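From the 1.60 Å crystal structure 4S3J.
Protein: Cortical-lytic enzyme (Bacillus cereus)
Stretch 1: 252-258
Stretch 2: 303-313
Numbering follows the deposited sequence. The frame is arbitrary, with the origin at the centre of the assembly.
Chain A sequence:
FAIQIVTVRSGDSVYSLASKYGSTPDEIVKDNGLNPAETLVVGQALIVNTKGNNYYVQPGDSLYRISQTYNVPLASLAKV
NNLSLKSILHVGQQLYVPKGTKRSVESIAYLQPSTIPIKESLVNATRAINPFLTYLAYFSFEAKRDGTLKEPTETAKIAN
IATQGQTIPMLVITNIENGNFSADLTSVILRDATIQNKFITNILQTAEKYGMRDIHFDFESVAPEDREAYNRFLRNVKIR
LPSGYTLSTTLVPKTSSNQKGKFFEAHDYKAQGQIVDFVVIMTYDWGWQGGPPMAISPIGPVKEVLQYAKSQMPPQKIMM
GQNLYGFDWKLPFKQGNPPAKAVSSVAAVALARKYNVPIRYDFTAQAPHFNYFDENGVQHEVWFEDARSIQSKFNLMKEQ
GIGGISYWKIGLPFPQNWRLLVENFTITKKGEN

Stretch 1 (252-258) VPKTSSN
Stretch 2 (303-313) KEVLQYAKSQM

A single aromatic side chain can organise the packing of an irregular segment against a helix, and the cortical-lytic enzyme of Bacillus cereus offers a compact example. Residues 252-258 form an irregular strip without helix or strand, laid against a helix that is already under way at Lys303. The nearest CA atoms across the contact are Thr255 CA and Val305 CA, 5.0 Å apart. The strip crosses the helix obliquely, neither parallel nor antiparallel to it.

The strip begins in extended form: Val252, Pro253 and Lys254 have phi/psi of -67/150, -72/133 and -134/151. Thr255 breaks the run at -118/2, Ser256 is extended again at -161/170, and Ser257 turns at -82/-8. Asn258, at -127/-27, is not modelled beyond CB. The helix is regular through its earlier turns, with Tyr308 N bonded to Glu304 O at 3.0 Å and Ala309 N to Val305 O at 2.8 Å.

Tyr308 is the centre of the contact. Its CA-to-CB bond points toward the strip, and chi1 of 169° (t) with chi2 of 71° lays the ring along the backbone from Lys254 to Ser257. Ser256 CA lies over one face of the ring, while Lys254 O lies 3.4 Å from Tyr308 CD2. At the ring edge, Ser257, chi1 -64° (m), places OG 2.9 Å from Tyr308 OH in a hydrogen bond that either hydroxyl could donate. Ser257 is poorly ordered, so its hydroxyl position is less certain than the distance suggests.

Lys254 CB packs 3.8 Å from Tyr308 CE2, but chi angles of -72°, -166°, -147° and -178° carry the chain end away from the helix. A water nevertheless links the two residues, accepting from Lys254 NZ at 3.2 Å and lying 3.2 Å from Tyr308 OH. The carbonyl Lys254 O has no conventional partner; it receives a CA-H...O contact from Val305 CA at 3.6 Å, with 150° at the hydrogen.

Val305, chi1 172° (t), sets CG2 3.9 Å from both Pro253 CB and Thr255 CG2; the proline ring has a C-gamma endo pucker. Although the CA-to-CB bond of Thr255 points away, chi1 of 59° (p) leaves its methyl CG2 within 3.8 Å of Glu304 CB, whose side chain is m, t with chi3 30°.

Near the far end of the helix, Ser311 in the p rotamer (80°) donates from OG to Tyr308 O at 2.6 Å. Gln312, at -57°, -61° and -66°, folds back so that NE2 donates to Ser311 OG at 3.0 Å.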

# COMPACT_ATOMS: atom_id res chain seq x y z
N VAL A 252 -8.94 9.51 7.02
CA VAL A 252 -9.92 8.85 6.17
C VAL A 252 -9.90 9.54 4.80
O VAL A 252 -9.58 10.74 4.70
CB VAL A 252 -11.35 8.89 6.76
CG1 VAL A 252 -11.44 8.04 8.02
CG2 VAL A 252 -11.79 10.33 7.03
N PRO A 253 -10.22 8.79 3.74
CA PRO A 253 -10.26 9.34 2.38
C PRO A 253 -11.47 10.26 2.19
O PRO A 253 -12.58 9.91 2.60
CB PRO A 253 -10.38 8.10 1.50
CG PRO A 253 -11.05 7.11 2.35
CD PRO A 253 -10.53 7.35 3.75
N LYS A 254 -11.22 11.43 1.61
CA LYS A 254 -12.25 12.42 1.29
C LYS A 254 -12.08 12.94 -0.13
O LYS A 254 -10.96 13.01 -0.61
CB LYS A 254 -12.19 13.61 2.24
CG LYS A 254 -12.67 13.31 3.65
CD LYS A 254 -12.90 14.60 4.45
CE LYS A 254 -12.58 14.41 5.93
NZ LYS A 254 -12.84 15.66 6.75
N THR A 255 -13.17 13.33 -0.78
CA THR A 255 -13.10 14.02 -2.07
C THR A 255 -13.67 15.43 -2.02
O THR A 255 -13.70 16.13 -3.03
CB THR A 255 -13.85 13.24 -3.16
OG1 THR A 255 -15.22 13.09 -2.78
CG2 THR A 255 -13.22 11.85 -3.37
N SER A 256 -14.12 15.86 -0.85
CA SER A 256 -14.51 17.25 -0.68
C SER A 256 -14.54 17.64 0.79
O SER A 256 -14.46 16.79 1.68
CB SER A 256 -15.87 17.53 -1.31
OG SER A 256 -16.89 17.40 -0.34
N SER A 257 -14.68 18.95 1.02
CA SER A 257 -14.52 19.56 2.33
C SER A 257 -15.72 19.51 3.29
O SER A 257 -15.59 19.91 4.45
CB SER A 257 -14.12 21.03 2.13
OG SER A 257 -12.86 21.13 1.49
N ASN A 258 -16.88 19.05 2.82
CA ASN A 258 -18.06 18.97 3.69
C ASN A 258 -18.65 17.56 3.67
O ASN A 258 -19.30 17.15 4.63
CB ASN A 258 -19.10 19.99 3.28
N LYS A 303 -7.50 8.57 -7.31
CA LYS A 303 -7.02 9.82 -7.91
C LYS A 303 -7.84 11.00 -7.39
O LYS A 303 -7.28 12.05 -7.07
CB LYS A 303 -7.06 9.75 -9.45
CG LYS A 303 -6.68 11.06 -10.13
CD LYS A 303 -6.53 10.89 -11.63
CE LYS A 303 -6.17 12.22 -12.28
NZ LYS A 303 -5.97 12.03 -13.74
N GLU A 304 -9.16 10.84 -7.29
CA GLU A 304 -10.03 11.92 -6.77
C GLU A 304 -9.63 12.33 -5.36
O GLU A 304 -9.62 13.53 -5.02
CB GLU A 304 -11.49 11.50 -6.78
CG GLU A 304 -12.10 11.35 -8.17
CD GLU A 304 -13.59 11.03 -8.11
OE1 GLU A 304 -14.26 11.45 -7.15
OE2 GLU A 304 -14.09 10.35 -9.03
N VAL A 305 -9.33 11.34 -4.53
CA VAL A 305 -8.91 11.61 -3.16
C VAL A 305 -7.55 12.31 -3.14
O VAL A 305 -7.36 13.27 -2.39
CB VAL A 305 -8.83 10.30 -2.30
CG1 VAL A 305 -8.20 10.59 -0.94
CG2 VAL A 305 -10.21 9.70 -2.10
N LEU A 306 -6.60 11.86 -3.94
CA LEU A 306 -5.30 12.53 -3.99
C LEU A 306 -5.44 13.97 -4.47
O LEU A 306 -4.75 14.86 -3.95
CB LEU A 306 -4.31 11.78 -4.88
CG LEU A 306 -3.96 10.38 -4.37
CD1 LEU A 306 -3.00 9.73 -5.36
CD2 LEU A 306 -3.37 10.39 -2.97
N GLN A 307 -6.30 14.21 -5.46
CA GLN A 307 -6.50 15.57 -5.97
C GLN A 307 -7.13 16.45 -4.89
O GLN A 307 -6.75 17.61 -4.74
CB GLN A 307 -7.38 15.56 -7.21
CG GLN A 307 -6.73 14.93 -8.42
CD GLN A 307 -7.69 14.84 -9.58
OE1 GLN A 307 -8.83 14.42 -9.43
NE2 GLN A 307 -7.24 15.28 -10.74
N TYR A 308 -8.10 15.91 -4.15
CA TYR A 308 -8.71 16.68 -3.08
C TYR A 308 -7.65 16.97 -2.02
O TYR A 308 -7.53 18.10 -1.56
CB TYR A 308 -9.90 15.98 -2.45
CG TYR A 308 -10.32 16.70 -1.19
CD1 TYR A 308 -10.94 17.93 -1.25
CD2 TYR A 308 -10.04 16.17 0.04
CE1 TYR A 308 -11.30 18.61 -0.10
CE2 TYR A 308 -10.39 16.83 1.22
CZ TYR A 308 -11.02 18.05 1.13
OH TYR A 308 -11.37 18.72 2.29
N ALA A 309 -6.86 15.95 -1.66
CA ALA A 309 -5.83 16.14 -0.64
C ALA A 309 -4.84 17.25 -1.02
O ALA A 309 -4.48 18.08 -0.18
CB ALA A 309 -5.10 14.84 -0.38
N LYS A 310 -4.40 17.27 -2.28
CA LYS A 310 -3.47 18.29 -2.78
C LYS A 310 -4.06 19.68 -2.70
O LYS A 310 -3.32 20.66 -2.61
CB LYS A 310 -3.08 17.96 -4.23
CG LYS A 310 -2.10 16.84 -4.30
CD LYS A 310 -1.74 16.48 -5.74
CE LYS A 310 -1.30 17.66 -6.56
NZ LYS A 310 -0.94 17.21 -7.94
N SER A 311 -5.38 19.79 -2.77
CA SER A 311 -6.02 21.11 -2.65
C SER A 311 -5.98 21.63 -1.23
O SER A 311 -6.17 22.82 -1.01
CB SER A 311 -7.46 21.05 -3.16
OG SER A 311 -8.36 20.51 -2.21
N GLN A 312 -5.72 20.74 -0.26
CA GLN A 312 -5.78 21.09 1.16
C GLN A 312 -4.42 21.17 1.82
O GLN A 312 -4.31 21.72 2.92
CB GLN A 312 -6.62 20.05 1.93
CG GLN A 312 -8.04 19.87 1.44
CD GLN A 312 -8.87 21.14 1.53
OE1 GLN A 312 -9.15 21.64 2.62
NE2 GLN A 312 -9.22 21.68 0.38
N MET A 313 -3.40 20.57 1.21
CA MET A 313 -2.07 20.48 1.82
C MET A 313 -1.00 20.24 0.76
O MET A 313 -1.31 19.83 -0.37
CB MET A 313 -2.02 19.36 2.85
CG MET A 313 -1.95 17.97 2.20
SD MET A 313 -2.10 16.64 3.42
CE MET A 313 -3.84 16.75 3.85
O HOH W 1 -11.13 18.00 5.36